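Quinone oxidoreductase (Coxiella burnetii, PDB 3TQH) binds NADPH and probably uses it to reduce quinones, as a member of the medium-chain, alcohol dehydrogenase-like family of oxidoreductases. Local coordinates at residues Lys8-Asp13 against Leu21-Thr26; Lys33-Ile38 against Tyr111-Pro116; Leu37-Ala42 against Glu78-Gly83; Lys94-Ala99 against Ile120-Lys125; Glu206-Ala211 against Gly228-Asp233. All coordinates share one frame; numbering follows the deposited sequence.

Contacts 2, 3 and 4 lie in the GroES-like domain and contact 1 in the amino-terminal hairpin, while contact 5 belongs to the Rossmann-type half that carries NADPH. Contacts 2 and 3 share Leu37 and Ile38 on strand 36-44, which strands 111-114 and 74-82 both join, and their centres are only 7 Å apart. Contact 4 extends the same sheet: its Val95 packs on Ile38 and Val79, its centre 11 Å from that of contact 3 and 13 Å from that of contact 2. Contact 1 is a separate hairpin, 20 Å from contact 2 between centres. Contact 5 lies 39 Å or more from the others, centre to centre, with the side chain of Phe208 about 7 Å from bound NADPH.

Contact 1: residues Lys8-Asp13 against Leu21-Thr26; sequences KAIQFD and LKLVDT
Ile10 sets its CG2 methyl on Leu21, the two side chains crossing at about a right angle with Ile10 CG2 and Leu21 CD2 3.9 Å apart. CG1, anti to the carbonyl carbon (chi1 -68°), starts the longer branch beside the backbone N, and this branch ends with Ile10 CD1 3.9 Å from Leu23 CD1. One isoleucine thus touches two leucines of the partner strand, and helix 300-308 packs on the same face through Ala300, which meets both Ile10 and Leu21.

On the face of Ala9, Gln11, Lys22 and Val24 polar side chains join across the strands. Gln11 is extended, and its OE1 accepts a hydrogen bond from Thr26 OG1 at 3.2 Å, the donor tilted 31° from the amide plane; Gln11 crosses Val24 at about a right angle, NE2 near CG1. Near the turn end Lys22 bends at its third torsion, and its NZ makes a salt bridge to Asp13 OD2 at 3.2 Å, coming from above the carboxylate plane. Beneath these side chains, Ala9 with Val24 and Gln11 with Lys22 each exchange two backbone hydrogen bonds. Such alternating hydrogen-bonded and non-hydrogen-bonded pairs, joined by a short connection, are typical of an antiparallel beta hairpin.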
# COMPACT_ATOMS: atom_id res chain seq x y z
N LYS A 8 1.41 -23.90 5.58
CA LYS A 8 0.09 -23.43 5.14
C LYS A 8 0.25 -22.11 4.38
O LYS A 8 1.02 -21.23 4.79
CB LYS A 8 -0.84 -23.22 6.34
CG LYS A 8 -0.98 -24.44 7.26
CD LYS A 8 -1.85 -24.12 8.49
CE LYS A 8 -2.02 -25.33 9.42
NZ LYS A 8 -0.83 -25.60 10.28
N ALA A 9 -0.47 -21.98 3.27
CA ALA A 9 -0.44 -20.77 2.45
C ALA A 9 -1.72 -20.60 1.65
O ALA A 9 -2.37 -21.59 1.29
CB ALA A 9 0.76 -20.80 1.53
N ILE A 10 -2.10 -19.36 1.37
CA ILE A 10 -3.25 -19.07 0.52
C ILE A 10 -2.80 -19.10 -0.93
O ILE A 10 -1.84 -18.44 -1.29
CB ILE A 10 -3.89 -17.70 0.83
CG1 ILE A 10 -4.55 -17.71 2.22
CG2 ILE A 10 -4.92 -17.32 -0.24
CD1 ILE A 10 -5.77 -18.60 2.33
N GLN A 11 -3.48 -19.89 -1.75
CA GLN A 11 -3.22 -19.90 -3.18
C GLN A 11 -4.52 -19.76 -3.94
O GLN A 11 -5.59 -19.91 -3.37
CB GLN A 11 -2.50 -21.17 -3.60
CG GLN A 11 -1.00 -21.10 -3.33
CD GLN A 11 -0.26 -22.40 -3.61
OE1 GLN A 11 0.91 -22.51 -3.29
NE2 GLN A 11 -0.95 -23.38 -4.19
N PHE A 12 -4.41 -19.44 -5.22
CA PHE A 12 -5.54 -19.50 -6.13
C PHE A 12 -5.10 -20.22 -7.40
O PHE A 12 -3.97 -20.05 -7.85
CB PHE A 12 -6.13 -18.10 -6.40
CG PHE A 12 -5.19 -17.15 -7.12
CD1 PHE A 12 -5.40 -16.82 -8.45
CD2 PHE A 12 -4.13 -16.56 -6.45
CE1 PHE A 12 -4.55 -15.94 -9.11
CE2 PHE A 12 -3.27 -15.68 -7.10
CZ PHE A 12 -3.49 -15.37 -8.44
N ASP A 13 -5.99 -21.04 -7.95
CA ASP A 13 -5.71 -21.84 -9.14
C ASP A 13 -6.19 -21.16 -10.42
O ASP A 13 -5.74 -21.50 -11.51
CB ASP A 13 -6.38 -23.21 -9.02
CG ASP A 13 -5.84 -24.03 -7.86
OD1 ASP A 13 -5.17 -23.45 -6.98
OD2 ASP A 13 -6.08 -25.26 -7.84
N LEU A 21 -9.72 -18.24 -3.59
CA LEU A 21 -8.65 -18.34 -2.60
C LEU A 21 -8.84 -19.59 -1.75
O LEU A 21 -9.94 -19.86 -1.28
CB LEU A 21 -8.65 -17.11 -1.69
CG LEU A 21 -8.31 -15.77 -2.34
CD1 LEU A 21 -8.20 -14.71 -1.26
CD2 LEU A 21 -7.03 -15.84 -3.11
N LYS A 22 -7.76 -20.34 -1.55
CA LYS A 22 -7.80 -21.57 -0.76
C LYS A 22 -6.63 -21.63 0.22
O LYS A 22 -5.51 -21.25 -0.12
CB LYS A 22 -7.74 -22.80 -1.67
CG LYS A 22 -8.55 -22.70 -2.95
CD LYS A 22 -8.54 -24.02 -3.73
CE LYS A 22 -7.22 -24.24 -4.47
NZ LYS A 22 -7.00 -25.67 -4.79
N LEU A 23 -6.90 -22.12 1.43
CA LEU A 23 -5.85 -22.42 2.39
C LEU A 23 -5.32 -23.80 2.01
O LEU A 23 -6.05 -24.78 2.04
CB LEU A 23 -6.38 -22.41 3.82
CG LEU A 23 -5.34 -22.47 4.95
CD1 LEU A 23 -4.51 -21.20 4.98
CD2 LEU A 23 -6.02 -22.68 6.29
N VAL A 24 -4.04 -23.85 1.64
CA VAL A 24 -3.45 -25.02 1.00
C VAL A 24 -2.14 -25.41 1.69
O VAL A 24 -1.40 -24.55 2.16
CB VAL A 24 -3.20 -24.74 -0.51
CG1 VAL A 24 -2.04 -25.55 -1.06
CG2 VAL A 24 -4.46 -25.00 -1.31
N ASP A 25 -1.87 -26.71 1.75
CA ASP A 25 -0.57 -27.22 2.16
C ASP A 25 0.38 -27.12 0.98
O ASP A 25 0.07 -27.56 -0.13
CB ASP A 25 -0.67 -28.67 2.63
CG ASP A 25 -1.16 -28.80 4.06
OD1 ASP A 25 -0.94 -27.86 4.86
OD2 ASP A 25 -1.75 -29.85 4.38
N THR A 26 1.55 -26.54 1.22
CA THR A 26 2.51 -26.28 0.17
C THR A 26 3.93 -26.28 0.74
O THR A 26 4.11 -26.08 1.95
CB THR A 26 2.21 -24.92 -0.51
OG1 THR A 26 2.50 -24.98 -1.91
CG2 THR A 26 2.99 -23.78 0.16

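Contact 2: residues Lys33-Ile38 against Tyr111-Pro116; sequences KNQMLI and YVCASP
Met36 carries its CG between the backbone N and the carbonyl carbon (chi1 62°), and the chain then bends at chi3 (53°), placing the CE of this selenomethionine against the ring of Pro116, with Met36 CE 3.7 Å from Pro116 CD. The same first torsion leaves Met36 CG 3.3 Å from Ala114 O. Further along that face, Ile38 meets Val112: the CG2 branch of the valine comes against the root of the isoleucine, with Ile38 CB and Val112 CG2 3.8 Å apart.

On the face of Leu37 and Cys113 the contacts are lighter. Cys113 SG stands anti to its backbone N (chi1 169°) and lies 3.5 Å from Gln35 CD. Leu37 CD1 reaches across to Tyr111 CB, 4.2 Å away.

The backbones provide the polar part. Met36 with Ala114 and Ile38 with Val112 are antiparallel hydrogen-bonded pairs, each exchanging two bonds, among them Ile38 N to Val112 O at 2.9 Å. Met36 O and Ile38 O also take CA-H contacts, from Cys113 and Tyr111.

Leu82, Val86, Val89 and Ile119 pack on Met36, while Phe75 and Val79 lie against Ile38, burying this face inside the GroES-like domain. The chemistry is therefore that of a hydrophobic core laid over a strand pair: the peptide groups of Met36 and Ile38 are satisfied by those of Ala114 and Val112 respectively, while the side chains meet through dispersion.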
# COMPACT_ATOMS: atom_id res chain seq x y z
N LYS A 33 21.63 -18.47 -1.96
CA LYS A 33 22.70 -18.18 -1.02
C LYS A 33 22.74 -16.70 -0.58
O LYS A 33 23.34 -16.39 0.45
CB LYS A 33 24.05 -18.58 -1.63
CG LYS A 33 24.19 -20.08 -1.93
CD LYS A 33 25.49 -20.39 -2.69
CE LYS A 33 25.66 -21.88 -2.93
NZ LYS A 33 26.85 -22.21 -3.77
N ASN A 34 22.11 -15.81 -1.34
CA ASN A 34 21.98 -14.40 -0.94
C ASN A 34 20.58 -14.01 -0.45
O ASN A 34 20.27 -12.82 -0.31
CB ASN A 34 22.45 -13.45 -2.06
CG ASN A 34 21.60 -13.54 -3.32
OD1 ASN A 34 20.55 -14.17 -3.36
ND2 ASN A 34 22.08 -12.88 -4.38
N GLN A 35 19.74 -15.00 -0.16
CA GLN A 35 18.39 -14.77 0.36
C GLN A 35 18.22 -15.43 1.74
O GLN A 35 19.16 -16.05 2.26
CB GLN A 35 17.35 -15.31 -0.62
CG GLN A 35 17.39 -14.63 -1.98
CD GLN A 35 16.31 -15.13 -2.91
OE1 GLN A 35 15.38 -14.40 -3.23
NE2 GLN A 35 16.41 -16.38 -3.33
N MSE A 36 17.04 -15.29 2.33
CA MSE A 36 16.75 -15.86 3.65
C MSE A 36 15.33 -16.43 3.71
O MSE A 36 14.50 -16.13 2.87
CB MSE A 36 16.92 -14.80 4.74
CG MSE A 36 15.98 -13.61 4.61
SE MSE A 36 16.61 -11.98 5.49
CE MSE A 36 18.38 -11.85 4.67
N LEU A 37 15.08 -17.28 4.71
CA LEU A 37 13.75 -17.80 4.97
C LEU A 37 13.21 -17.16 6.25
O LEU A 37 13.89 -17.15 7.28
CB LEU A 37 13.78 -19.32 5.11
CG LEU A 37 12.42 -20.04 5.14
CD1 LEU A 37 11.71 -19.96 3.80
CD2 LEU A 37 12.61 -21.49 5.55
N ILE A 38 11.99 -16.62 6.17
CA ILE A 38 11.37 -15.88 7.26
C ILE A 38 10.13 -16.61 7.77
O ILE A 38 9.26 -16.97 6.99
CB ILE A 38 10.90 -14.48 6.80
CG1 ILE A 38 12.02 -13.71 6.09
CG2 ILE A 38 10.38 -13.68 7.98
CD1 ILE A 38 13.20 -13.40 6.97
N TYR A 111 5.62 -18.93 5.79
CA TYR A 111 7.03 -18.66 5.49
C TYR A 111 7.16 -17.93 4.16
O TYR A 111 6.44 -18.22 3.20
CB TYR A 111 7.84 -19.96 5.43
CG TYR A 111 7.87 -20.72 6.73
CD1 TYR A 111 8.89 -20.51 7.65
CD2 TYR A 111 6.87 -21.64 7.05
CE1 TYR A 111 8.91 -21.21 8.86
CE2 TYR A 111 6.88 -22.33 8.25
CZ TYR A 111 7.90 -22.11 9.15
OH TYR A 111 7.92 -22.80 10.34
N VAL A 112 8.10 -16.98 4.11
CA VAL A 112 8.44 -16.31 2.87
C VAL A 112 9.95 -16.29 2.66
O VAL A 112 10.73 -16.38 3.60
CB VAL A 112 7.91 -14.86 2.81
CG1 VAL A 112 6.39 -14.86 2.91
CG2 VAL A 112 8.53 -13.99 3.90
N CYS A 113 10.34 -16.19 1.39
CA CYS A 113 11.73 -15.99 1.00
C CYS A 113 11.90 -14.50 0.72
O CYS A 113 11.05 -13.89 0.08
CB CYS A 113 12.06 -16.82 -0.24
SG CYS A 113 13.64 -16.45 -1.02
N ALA A 114 13.00 -13.92 1.20
CA ALA A 114 13.26 -12.50 0.98
C ALA A 114 14.75 -12.18 0.85
O ALA A 114 15.61 -12.90 1.38
CB ALA A 114 12.65 -11.68 2.10
N SER A 115 15.04 -11.11 0.13
CA SER A 115 16.38 -10.59 -0.02
C SER A 115 16.63 -9.60 1.11
O SER A 115 15.71 -8.93 1.56
CB SER A 115 16.53 -9.89 -1.37
OG SER A 115 17.79 -9.25 -1.50
N PRO A 116 17.88 -9.49 1.59
CA PRO A 116 18.18 -8.46 2.60
C PRO A 116 17.97 -7.03 2.10
O PRO A 116 17.91 -6.10 2.91
CB PRO A 116 19.66 -8.70 2.93
CG PRO A 116 20.19 -9.51 1.80
CD PRO A 116 19.05 -10.34 1.31

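Contact 3: residues Leu37-Ala42 against Glu78-Gly83; sequences LIKVHA and EVIELG
Leu37 and Glu81 lie side by side and point the same way, their chains running together until Leu37 CD2 comes 3.7 Å from Glu81 OE2. The other carboxylate oxygen, OE1, is hydrogen-bonded to Tyr31 OH, whose residue also packs on Leu37, so this acid has a fixed partner beside its apolar neighbour. On the opposite face Ile38 and Val79 meet at a slant, methyl to methyl, with Ile38 CD1 and Val79 CG2 3.4 Å apart, a tight approach.

Lys39 and Glu78 share the face of Leu37. Glu78 is fully extended, whereas the lysine chain bends at chi3 (-80°). Their charged atoms stay 4.6 Å apart, Lys39 NZ to Glu78 OE1, and a water spans the gap, accepting from Lys39 NZ at 3.3 Å and donating to Glu78 OE1 at 3.0 Å. Lower down, Ile80 CG1 presses on Lys39 CB at 3.5 Å. His41 brings CD2 near the backbone N of Glu78, and its ring stacks with that of Phe128.

Between these side chains the strands 36-44 and 74-82 slip by one residue. Ile80 and Glu81 both face Leu37 in a classic beta bulge, and Leu37 O accepts from Ile80 N at 2.8 Å and, at the longer distance of 3.3 Å, from Glu81 N.

Chemically, the bulge puts two N-H groups on one carbonyl, which probably draws some electron density toward Leu37 O, while the water between lysine and glutamate suggests a mediated, probably screened attraction of their opposite charges.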
# COMPACT_ATOMS: atom_id res chain seq x y z
N LEU A 37 15.08 -17.28 4.71
CA LEU A 37 13.75 -17.80 4.97
C LEU A 37 13.21 -17.16 6.25
O LEU A 37 13.89 -17.15 7.28
CB LEU A 37 13.78 -19.32 5.11
CG LEU A 37 12.42 -20.04 5.14
CD1 LEU A 37 11.71 -19.96 3.80
CD2 LEU A 37 12.61 -21.49 5.55
N ILE A 38 11.99 -16.62 6.17
CA ILE A 38 11.37 -15.88 7.26
C ILE A 38 10.13 -16.61 7.77
O ILE A 38 9.26 -16.97 6.99
CB ILE A 38 10.90 -14.48 6.80
CG1 ILE A 38 12.02 -13.71 6.09
CG2 ILE A 38 10.38 -13.68 7.98
CD1 ILE A 38 13.20 -13.40 6.97
N LYS A 39 10.04 -16.82 9.08
CA LYS A 39 8.79 -17.26 9.71
C LYS A 39 7.87 -16.04 9.82
O LYS A 39 8.20 -15.09 10.55
CB LYS A 39 9.05 -17.87 11.09
CG LYS A 39 7.80 -18.33 11.83
CD LYS A 39 8.05 -18.53 13.33
CE LYS A 39 8.72 -19.85 13.64
NZ LYS A 39 8.59 -20.22 15.08
N VAL A 40 6.74 -16.06 9.12
CA VAL A 40 5.84 -14.90 9.06
C VAL A 40 4.97 -14.76 10.30
O VAL A 40 4.29 -15.70 10.71
CB VAL A 40 4.93 -14.95 7.80
CG1 VAL A 40 3.96 -13.76 7.78
CG2 VAL A 40 5.78 -14.96 6.53
N HIS A 41 4.99 -13.58 10.90
CA HIS A 41 4.12 -13.24 12.03
C HIS A 41 2.89 -12.48 11.56
O HIS A 41 1.79 -12.69 12.09
CB HIS A 41 4.89 -12.45 13.09
CG HIS A 41 5.76 -13.31 13.96
ND1 HIS A 41 5.56 -13.42 15.32
CD2 HIS A 41 6.81 -14.11 13.67
CE1 HIS A 41 6.46 -14.25 15.83
NE2 HIS A 41 7.23 -14.68 14.84
N ALA A 42 3.06 -11.61 10.57
CA ALA A 42 1.95 -10.81 10.05
C ALA A 42 2.15 -10.48 8.56
O ALA A 42 3.28 -10.39 8.08
CB ALA A 42 1.80 -9.53 10.87
N GLU A 78 10.22 -13.39 11.62
CA GLU A 78 11.52 -13.76 12.18
C GLU A 78 12.35 -14.53 11.16
O GLU A 78 11.84 -15.42 10.48
CB GLU A 78 11.31 -14.61 13.44
CG GLU A 78 12.60 -14.94 14.21
CD GLU A 78 12.36 -15.88 15.40
OE1 GLU A 78 11.28 -16.51 15.48
OE2 GLU A 78 13.28 -16.00 16.26
N VAL A 79 13.64 -14.18 11.05
CA VAL A 79 14.56 -14.88 10.16
C VAL A 79 14.91 -16.24 10.75
O VAL A 79 15.40 -16.33 11.88
CB VAL A 79 15.86 -14.08 9.94
CG1 VAL A 79 16.83 -14.85 9.05
CG2 VAL A 79 15.54 -12.71 9.34
N ILE A 80 14.64 -17.30 9.99
CA ILE A 80 14.80 -18.67 10.47
C ILE A 80 15.97 -19.39 9.81
O ILE A 80 16.67 -20.15 10.45
CB ILE A 80 13.50 -19.48 10.24
CG1 ILE A 80 12.40 -18.99 11.18
CG2 ILE A 80 13.72 -20.97 10.48
CD1 ILE A 80 12.77 -19.04 12.64
N GLU A 81 16.15 -19.15 8.51
CA GLU A 81 17.29 -19.69 7.78
C GLU A 81 17.92 -18.59 6.94
O GLU A 81 17.25 -17.66 6.49
CB GLU A 81 16.85 -20.88 6.91
CG GLU A 81 16.22 -22.01 7.74
CD GLU A 81 15.91 -23.29 6.95
OE1 GLU A 81 16.74 -23.72 6.12
OE2 GLU A 81 14.83 -23.88 7.20
N LEU A 82 19.24 -18.68 6.78
CA LEU A 82 20.01 -17.71 6.02
C LEU A 82 20.84 -18.40 4.95
O LEU A 82 21.35 -19.50 5.16
CB LEU A 82 20.95 -16.93 6.95
CG LEU A 82 20.44 -15.61 7.52
CD1 LEU A 82 21.49 -14.98 8.42
CD2 LEU A 82 20.07 -14.66 6.41
N GLY A 83 20.97 -17.74 3.80
CA GLY A 83 21.86 -18.20 2.75
C GLY A 83 23.31 -18.06 3.17
O GLY A 83 23.63 -17.30 4.09
O HOH W 1 11.40 -19.32 16.47

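Contact 4: residues Lys94-Ala99 against Ile120-Lys125; sequences KVMGIA and IQKLEK
Met96 and Ile120 form the tight side of this contact. The two side chains lie alongside and point the same way, with Met96 CG 3.7 Å from Ile120 CG1, and Met96 CG and Ile120 CG1 both sit between the backbone N and the carbonyl carbon (chi1 46° for Met96 and 64° for Ile120). The selenium of this selenomethionine passes on to lie 3.9 Å from Lys122 CA (Met96 SE). Leu126 and Ala131 pack on Met96, and Ile272 and Leu275 of helix 272-283 on Ile120, so this side is buried. The backbones of Met96 and Ile120 exchange two bonds, the shorter from Ile120 N to Met96 O at 2.8 Å.

Strands 94-98 and 119-121 are antiparallel neighbours in the sheet of the GroES-like domain, and strand 74-82 borders 94-98 on backbone bonds such as that of Val95 with Gly77; the Val95 side chain packs on Phe75 and Val79. Where strand 119-121 gives way to loop, Lys122 N still donates to Lys94 O at 2.9 Å, but from 37° above the carbonyl plane. Lys122 itself is buried: its chain bends at chi3 and chi4, and NZ donates to Leu123 O at 2.9 Å and also to Leu126 O, while making a cation-pi contact with Phe128.

The solvent side begins at Lys94, which stretches outward: its NZ stays 4.3 Å from Glu124 OE1, and a water joins them, accepting from Lys94 NZ and donating to Glu124 OE1 at 2.9 Å.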
# COMPACT_ATOMS: atom_id res chain seq x y z
N LYS A 94 14.17 -9.98 14.07
CA LYS A 94 12.81 -9.61 13.74
C LYS A 94 12.86 -8.61 12.59
O LYS A 94 13.54 -7.58 12.69
CB LYS A 94 12.09 -9.02 14.96
CG LYS A 94 12.04 -9.98 16.16
CD LYS A 94 11.35 -9.35 17.38
CE LYS A 94 11.37 -10.29 18.59
NZ LYS A 94 11.23 -9.57 19.88
N VAL A 95 12.15 -8.91 11.51
CA VAL A 95 12.25 -8.12 10.28
C VAL A 95 10.90 -7.78 9.67
O VAL A 95 9.88 -8.40 9.97
CB VAL A 95 13.09 -8.85 9.20
CG1 VAL A 95 14.53 -9.03 9.69
CG2 VAL A 95 12.46 -10.18 8.83
N MSE A 96 10.92 -6.78 8.80
CA MSE A 96 9.73 -6.28 8.13
C MSE A 96 10.12 -5.82 6.73
O MSE A 96 11.22 -5.30 6.53
CB MSE A 96 9.12 -5.12 8.91
CG MSE A 96 10.15 -4.09 9.37
SE MSE A 96 9.38 -2.52 10.24
CE MSE A 96 8.06 -2.02 8.87
N GLY A 97 9.23 -6.03 5.77
CA GLY A 97 9.52 -5.61 4.41
C GLY A 97 8.58 -6.18 3.37
O GLY A 97 7.41 -6.47 3.66
N ILE A 98 9.13 -6.32 2.17
CA ILE A 98 8.39 -6.75 0.99
C ILE A 98 9.03 -8.02 0.46
O ILE A 98 10.26 -8.10 0.39
CB ILE A 98 8.45 -5.68 -0.15
CG1 ILE A 98 8.03 -4.30 0.35
CG2 ILE A 98 7.56 -6.09 -1.32
CD1 ILE A 98 6.63 -4.25 0.83
N ALA A 99 8.22 -8.99 0.06
CA ALA A 99 8.74 -10.23 -0.49
C ALA A 99 8.07 -10.57 -1.82
O ALA A 99 6.85 -10.43 -1.97
CB ALA A 99 8.57 -11.37 0.51
N ILE A 120 13.95 -4.54 6.46
CA ILE A 120 14.72 -3.87 7.52
C ILE A 120 14.46 -4.56 8.86
O ILE A 120 13.56 -5.38 8.98
CB ILE A 120 14.40 -2.34 7.61
CG1 ILE A 120 12.94 -2.09 8.00
CG2 ILE A 120 14.71 -1.64 6.29
CD1 ILE A 120 12.68 -0.68 8.49
N GLN A 121 15.28 -4.23 9.86
CA GLN A 121 15.05 -4.69 11.23
C GLN A 121 13.78 -4.02 11.74
O GLN A 121 13.65 -2.80 11.63
CB GLN A 121 16.21 -4.31 12.15
CG GLN A 121 17.57 -4.89 11.77
CD GLN A 121 17.64 -6.40 11.95
OE1 GLN A 121 17.29 -6.93 13.01
NE2 GLN A 121 18.10 -7.10 10.92
N LYS A 122 12.83 -4.80 12.26
CA LYS A 122 11.67 -4.23 12.95
C LYS A 122 12.14 -3.56 14.24
O LYS A 122 12.87 -4.15 15.02
CB LYS A 122 10.63 -5.31 13.28
CG LYS A 122 9.37 -4.76 13.97
CD LYS A 122 8.43 -5.86 14.49
CE LYS A 122 8.89 -6.49 15.80
NZ LYS A 122 8.96 -5.52 16.92
N LEU A 123 11.72 -2.32 14.45
CA LEU A 123 11.97 -1.63 15.71
C LEU A 123 11.22 -2.35 16.84
O LEU A 123 10.14 -2.90 16.62
CB LEU A 123 11.53 -0.16 15.62
CG LEU A 123 12.47 0.72 14.79
CD1 LEU A 123 11.82 2.06 14.48
CD2 LEU A 123 13.80 0.92 15.52
N GLU A 124 11.81 -2.37 18.03
CA GLU A 124 11.23 -3.10 19.16
C GLU A 124 9.82 -2.62 19.51
O GLU A 124 8.92 -3.43 19.79
CB GLU A 124 12.15 -3.05 20.40
CG GLU A 124 11.49 -3.29 21.77
CD GLU A 124 10.93 -4.71 21.97
OE1 GLU A 124 10.61 -5.41 20.98
OE2 GLU A 124 10.80 -5.12 23.15
N LYS A 125 9.62 -1.30 19.49
CA LYS A 125 8.33 -0.70 19.87
C LYS A 125 7.19 -1.03 18.89
O LYS A 125 6.02 -0.97 19.27
CB LYS A 125 8.46 0.82 20.00
CG LYS A 125 9.36 1.26 21.13
CD LYS A 125 8.66 1.22 22.48
CE LYS A 125 7.76 2.44 22.67
NZ LYS A 125 7.23 2.52 24.06
O HOH W 2 12.80 -6.75 19.66

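Contact 5: residues Glu206-Ala211 against Gly228-Asp233; sequences EDFLLA and GIQSID
Ser231 OG is held by two hydrogen bonds, to His159 NE2 and Val227 O, and Phe208 comes up to it from the other helix, with Phe208 CZ 3.5 Å from Ser231 OG. Ser231 N lies at the ring edge, in its plane, Leu209 CG rests over one face toward the rim, and His159 makes an edge-to-face pair with the same ring. Gln230 CB touches the ring tip, 3.8 Å from Phe208 CZ.

Leu209 points toward helix 225-231, both its methyls near Gln230 O, with Leu209 CD2 at 3.5 Å from that oxygen, while its CD1 also meets Asp233. Asp207 and Gln230 reach toward each other tip to tip. Asp207, at the N-cap of the short, weakly bonded helix 208-211, accepts a weak bond at OD1 from Leu209 N at 3.2 Å.

Helices 208-211 and 225-231 belong to the Rossmann-type, NADPH-binding domain, and the side chain of Phe208 is about 5 Å from that of Tyr203, an NADPH-binding residue. The chemistry turns on His159, which meets the Phe208 ring edge-to-face and is hydrogen-bonded to Ser231 OG: one histidine joins the ring packing to the buried serine.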
# COMPACT_ATOMS: atom_id res chain seq x y z
N GLU A 206 -21.73 15.96 -3.93
CA GLU A 206 -21.53 16.83 -5.09
C GLU A 206 -20.17 16.56 -5.74
O GLU A 206 -19.31 15.91 -5.16
CB GLU A 206 -21.60 18.31 -4.69
CG GLU A 206 -20.41 18.80 -3.84
CD GLU A 206 -20.39 20.32 -3.61
OE1 GLU A 206 -21.23 21.04 -4.21
OE2 GLU A 206 -19.54 20.77 -2.81
N ASP A 207 -20.01 17.09 -6.95
CA ASP A 207 -18.74 17.09 -7.66
C ASP A 207 -17.68 17.70 -6.75
O ASP A 207 -17.83 18.83 -6.29
CB ASP A 207 -18.89 17.88 -8.97
CG ASP A 207 -17.58 18.03 -9.75
OD1 ASP A 207 -16.60 17.28 -9.50
OD2 ASP A 207 -17.53 18.93 -10.63
N PHE A 208 -16.62 16.95 -6.48
CA PHE A 208 -15.59 17.40 -5.54
C PHE A 208 -14.93 18.69 -5.99
O PHE A 208 -14.46 19.47 -5.16
CB PHE A 208 -14.54 16.31 -5.29
CG PHE A 208 -13.65 16.04 -6.47
CD1 PHE A 208 -12.48 16.79 -6.66
CD2 PHE A 208 -13.96 15.04 -7.37
CE1 PHE A 208 -11.66 16.56 -7.75
CE2 PHE A 208 -13.14 14.80 -8.46
CZ PHE A 208 -11.98 15.56 -8.65
N LEU A 209 -14.88 18.93 -7.31
CA LEU A 209 -14.31 20.17 -7.83
C LEU A 209 -15.05 21.40 -7.29
O LEU A 209 -14.43 22.41 -6.97
CB LEU A 209 -14.35 20.19 -9.37
CG LEU A 209 -13.43 19.21 -10.10
CD1 LEU A 209 -13.59 19.36 -11.61
CD2 LEU A 209 -11.97 19.40 -9.70
N LEU A 210 -16.38 21.30 -7.20
CA LEU A 210 -17.21 22.41 -6.72
C LEU A 210 -16.92 22.78 -5.27
O LEU A 210 -17.06 23.93 -4.89
CB LEU A 210 -18.69 22.08 -6.87
CG LEU A 210 -19.20 21.88 -8.31
CD1 LEU A 210 -20.65 21.40 -8.28
CD2 LEU A 210 -19.07 23.16 -9.13
N ALA A 211 -16.52 21.79 -4.48
CA ALA A 211 -16.20 21.99 -3.07
C ALA A 211 -14.83 22.64 -2.86
O ALA A 211 -14.56 23.16 -1.78
CB ALA A 211 -16.28 20.66 -2.33
N GLY A 228 -9.31 10.93 -11.30
CA GLY A 228 -8.00 11.47 -11.64
C GLY A 228 -8.07 12.48 -12.76
O GLY A 228 -7.46 13.55 -12.66
N ILE A 229 -8.80 12.16 -13.82
CA ILE A 229 -8.99 13.08 -14.95
C ILE A 229 -9.63 14.38 -14.48
O ILE A 229 -9.18 15.47 -14.84
CB ILE A 229 -9.90 12.48 -16.06
CG1 ILE A 229 -9.27 11.23 -16.68
CG2 ILE A 229 -10.18 13.52 -17.14
CD1 ILE A 229 -7.83 11.40 -17.09
N GLN A 230 -10.70 14.27 -13.69
CA GLN A 230 -11.41 15.43 -13.16
C GLN A 230 -10.49 16.31 -12.31
O GLN A 230 -10.61 17.52 -12.34
CB GLN A 230 -12.62 14.98 -12.32
CG GLN A 230 -13.91 14.80 -13.10
CD GLN A 230 -14.95 15.87 -12.76
OE1 GLN A 230 -15.56 15.83 -11.68
NE2 GLN A 230 -15.15 16.82 -13.67
N SER A 231 -9.57 15.69 -11.57
CA SER A 231 -8.69 16.40 -10.63
C SER A 231 -7.76 17.40 -11.31
O SER A 231 -7.34 18.36 -10.70
CB SER A 231 -7.86 15.41 -9.82
OG SER A 231 -8.69 14.50 -9.11
N ILE A 232 -7.46 17.15 -12.58
CA ILE A 232 -6.62 18.05 -13.37
C ILE A 232 -7.16 19.49 -13.40
O ILE A 232 -6.39 20.45 -13.37
CB ILE A 232 -6.46 17.51 -14.82
CG1 ILE A 232 -5.75 16.14 -14.81
CG2 ILE A 232 -5.67 18.49 -15.68
CD1 ILE A 232 -5.91 15.37 -16.09
N ASP A 233 -8.49 19.64 -13.43
CA ASP A 233 -9.14 20.95 -13.48
C ASP A 233 -8.91 21.85 -12.25
O ASP A 233 -9.12 23.06 -12.32
CB ASP A 233 -10.65 20.80 -13.68
CG ASP A 233 -11.02 20.25 -15.06
OD1 ASP A 233 -10.30 20.52 -16.04
OD2 ASP A 233 -12.07 19.55 -15.15